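Local coordinates for chemotaxis protein cheA (Thermotoga maritima, PDB 1TQG) that probably relays phosphoryl groups in chemotaxis signalling, as the phosphotransferase domain of the histidine kinase CheA, at residues T47-A52 with L63-E68. Sequence-based numbering, arbitrary orientation.
Sequences TLKGMA and LCHTLE
Lys-49 and Cys-64 sit where segments 47-52 and 63-68, on helices 35-55 and 58-75, run nearly antiparallel (160° between their axes, which approach to 8.6 Å), the two CA atoms 5.1 Å from each other. The Cys-64 side chain lies against the Lys-49 backbone, its CB 3.7 Å from Lys-49 CA, while its SG reaches CB of Leu-48 at 3.7 Å. Lys-49 leaves its helix with CG anti to the backbone N (chi1 -174°), lays its CD 3.8 Å from His-65 CB, then bends at chi3 (69°). Its NZ forms a salt bridge with Glu-68 OE2, the two side chains crossing at about a right angle; OE2 is modelled too close to the lysine chain, which leaves this bond's length and the OE2 hydrogen bond from His-65 ND1 doubtful. Both helices belong to the antiparallel four-helix bundle of the Hpt domain, where helix 3-30 covers Leu-48 and Ile-96 touches Cys-64. Glu-68 OE1 is hydrogen-bonded to ND1 of His-46, probably the phospho-accepting histidine of the family's HxxKG motif, which includes Lys-49. An alanine in place of Lys-49 would probably remove the lysine side of the salt bridge, leaving the Glu-68 carboxylate to the two histidines, and uncover His-65 CB.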
loop_
_atom_site.group_PDB
_atom_site.type_symbol
_atom_site.label_atom_id
_atom_site.label_comp_id
_atom_site.label_asym_id
_atom_site.label_seq_id
_atom_site.Cartn_x
_atom_site.Cartn_y
_atom_site.Cartn_z
ATOM N N THR A 47 3.319 3.664 -5.281
ATOM C CA THR A 47 4.704 3.957 -4.906
ATOM C C THR A 47 5.347 2.706 -4.298
ATOM O O THR A 47 6.487 2.313 -4.602
ATOM C CB THR A 47 4.816 5.135 -3.900
ATOM O OG1 THR A 47 4.470 6.345 -4.587
ATOM C CG2 THR A 47 6.228 5.317 -3.400
ATOM N N LEU A 48 4.633 2.024 -3.391
ATOM C CA LEU A 48 5.189 0.782 -2.790
ATOM C C LEU A 48 5.479 -0.259 -3.838
ATOM O O LEU A 48 6.508 -0.923 -3.767
ATOM C CB LEU A 48 4.218 0.289 -1.731
ATOM C CG LEU A 48 4.107 1.087 -0.420
ATOM C CD1 LEU A 48 2.859 0.678 0.335
ATOM C CD2 LEU A 48 5.374 0.911 0.394
ATOM N N LYS A 49 4.604 -0.409 -4.819
ATOM C CA LYS A 49 4.831 -1.389 -5.881
ATOM C C LYS A 49 6.112 -1.069 -6.601
ATOM O O LYS A 49 6.923 -1.957 -6.926
ATOM C CB LYS A 49 3.659 -1.352 -6.862
ATOM C CG LYS A 49 3.679 -2.431 -7.950
ATOM C CD LYS A 49 2.639 -2.219 -8.994
ATOM C CE LYS A 49 2.787 -1.037 -9.923
ATOM N NZ LYS A 49 1.985 -1.061 -11.170
ATOM N N GLY A 50 6.295 0.197 -6.937
ATOM C CA GLY A 50 7.489 0.583 -7.660
ATOM C C GLY A 50 8.772 0.408 -6.850
ATOM O O GLY A 50 9.817 -0.001 -7.382
ATOM N N MET A 51 8.721 0.737 -5.564
ATOM C CA MET A 51 9.882 0.474 -4.698
ATOM C C MET A 51 10.215 -0.990 -4.656
ATOM O O MET A 51 11.396 -1.395 -4.747
ATOM C CB MET A 51 9.521 0.987 -3.300
ATOM C CG MET A 51 9.386 2.495 -3.316
ATOM S SD MET A 51 8.894 3.029 -1.680
ATOM C CE MET A 51 10.412 2.631 -0.787
ATOM N N ALA A 52 9.231 -1.822 -4.462
ATOM C CA ALA A 52 9.486 -3.265 -4.434
ATOM C C ALA A 52 10.103 -3.708 -5.754
ATOM O O ALA A 52 11.024 -4.537 -5.750
ATOM C CB ALA A 52 8.212 -4.006 -4.125
ATOM N N LEU A 63 1.735 -8.260 -4.621
ATOM C CA LEU A 63 0.728 -7.936 -3.622
ATOM C C LEU A 63 0.322 -6.456 -3.735
ATOM O O LEU A 63 -0.868 -6.102 -3.750
ATOM C CB LEU A 63 1.175 -8.222 -2.211
ATOM C CG LEU A 63 0.268 -7.775 -1.085
ATOM C CD1 LEU A 63 -1.139 -8.381 -1.140
ATOM C CD2 LEU A 63 0.875 -8.103 0.268
ATOM N N CYS A 64 1.328 -5.589 -3.803
ATOM C CA CYS A 64 0.989 -4.162 -3.993
ATOM C C CYS A 64 0.227 -3.910 -5.259
ATOM O O CYS A 64 -0.659 -3.068 -5.262
ATOM C CB CYS A 64 2.295 -3.334 -4.025
ATOM S SG CYS A 64 3.164 -3.210 -2.446
ATOM N N HIS A 65 0.510 -4.669 -6.314
ATOM C CA HIS A 65 -0.223 -4.545 -7.552
ATOM C C HIS A 65 -1.663 -5.013 -7.391
ATOM O O HIS A 65 -2.566 -4.331 -7.889
ATOM C CB HIS A 65 0.484 -5.336 -8.662
ATOM C CG HIS A 65 -0.120 -4.982 -10.013
ATOM N ND1 HIS A 65 -0.583 -3.786 -10.439
ATOM C CD2 HIS A 65 -0.272 -5.830 -11.039
ATOM C CE1 HIS A 65 -1.017 -3.879 -11.707
ATOM N NE2 HIS A 65 -0.839 -5.131 -12.065
ATOM N N THR A 66 -1.908 -6.148 -6.769
ATOM C CA THR A 66 -3.271 -6.620 -6.510
ATOM C C THR A 66 -4.043 -5.576 -5.744
ATOM O O THR A 66 -5.219 -5.274 -6.018
ATOM C CB THR A 66 -3.209 -7.998 -5.789
ATOM O OG1 THR A 66 -2.646 -8.938 -6.664
ATOM C CG2 THR A 66 -4.561 -8.475 -5.356
ATOM N N LEU A 67 -3.417 -4.964 -4.737
ATOM C CA LEU A 67 -4.112 -3.985 -3.909
ATOM C C LEU A 67 -4.353 -2.711 -4.649
ATOM O O LEU A 67 -5.422 -2.098 -4.591
ATOM C CB LEU A 67 -3.269 -3.706 -2.652
ATOM C CG LEU A 67 -3.085 -4.880 -1.695
ATOM C CD1 LEU A 67 -2.003 -4.487 -0.685
ATOM C CD2 LEU A 67 -4.375 -5.300 -1.061
ATOM N N GLU A 68 -3.358 -2.243 -5.419
ATOM C CA GLU A 68 -3.489 -1.037 -6.227
ATOM C C GLU A 68 -4.648 -1.273 -7.218
ATOM O O GLU A 68 -5.360 -0.278 -7.474
ATOM C CB GLU A 68 -2.191 -0.581 -6.866
ATOM C CG GLU A 68 -1.893 -0.899 -8.263
ATOM C CD GLU A 68 -0.520 -0.473 -8.738
ATOM O OE1 GLU A 68 -0.016 0.565 -8.312
ATOM O OE2 GLU A 68 0.022 -1.182 -9.628
#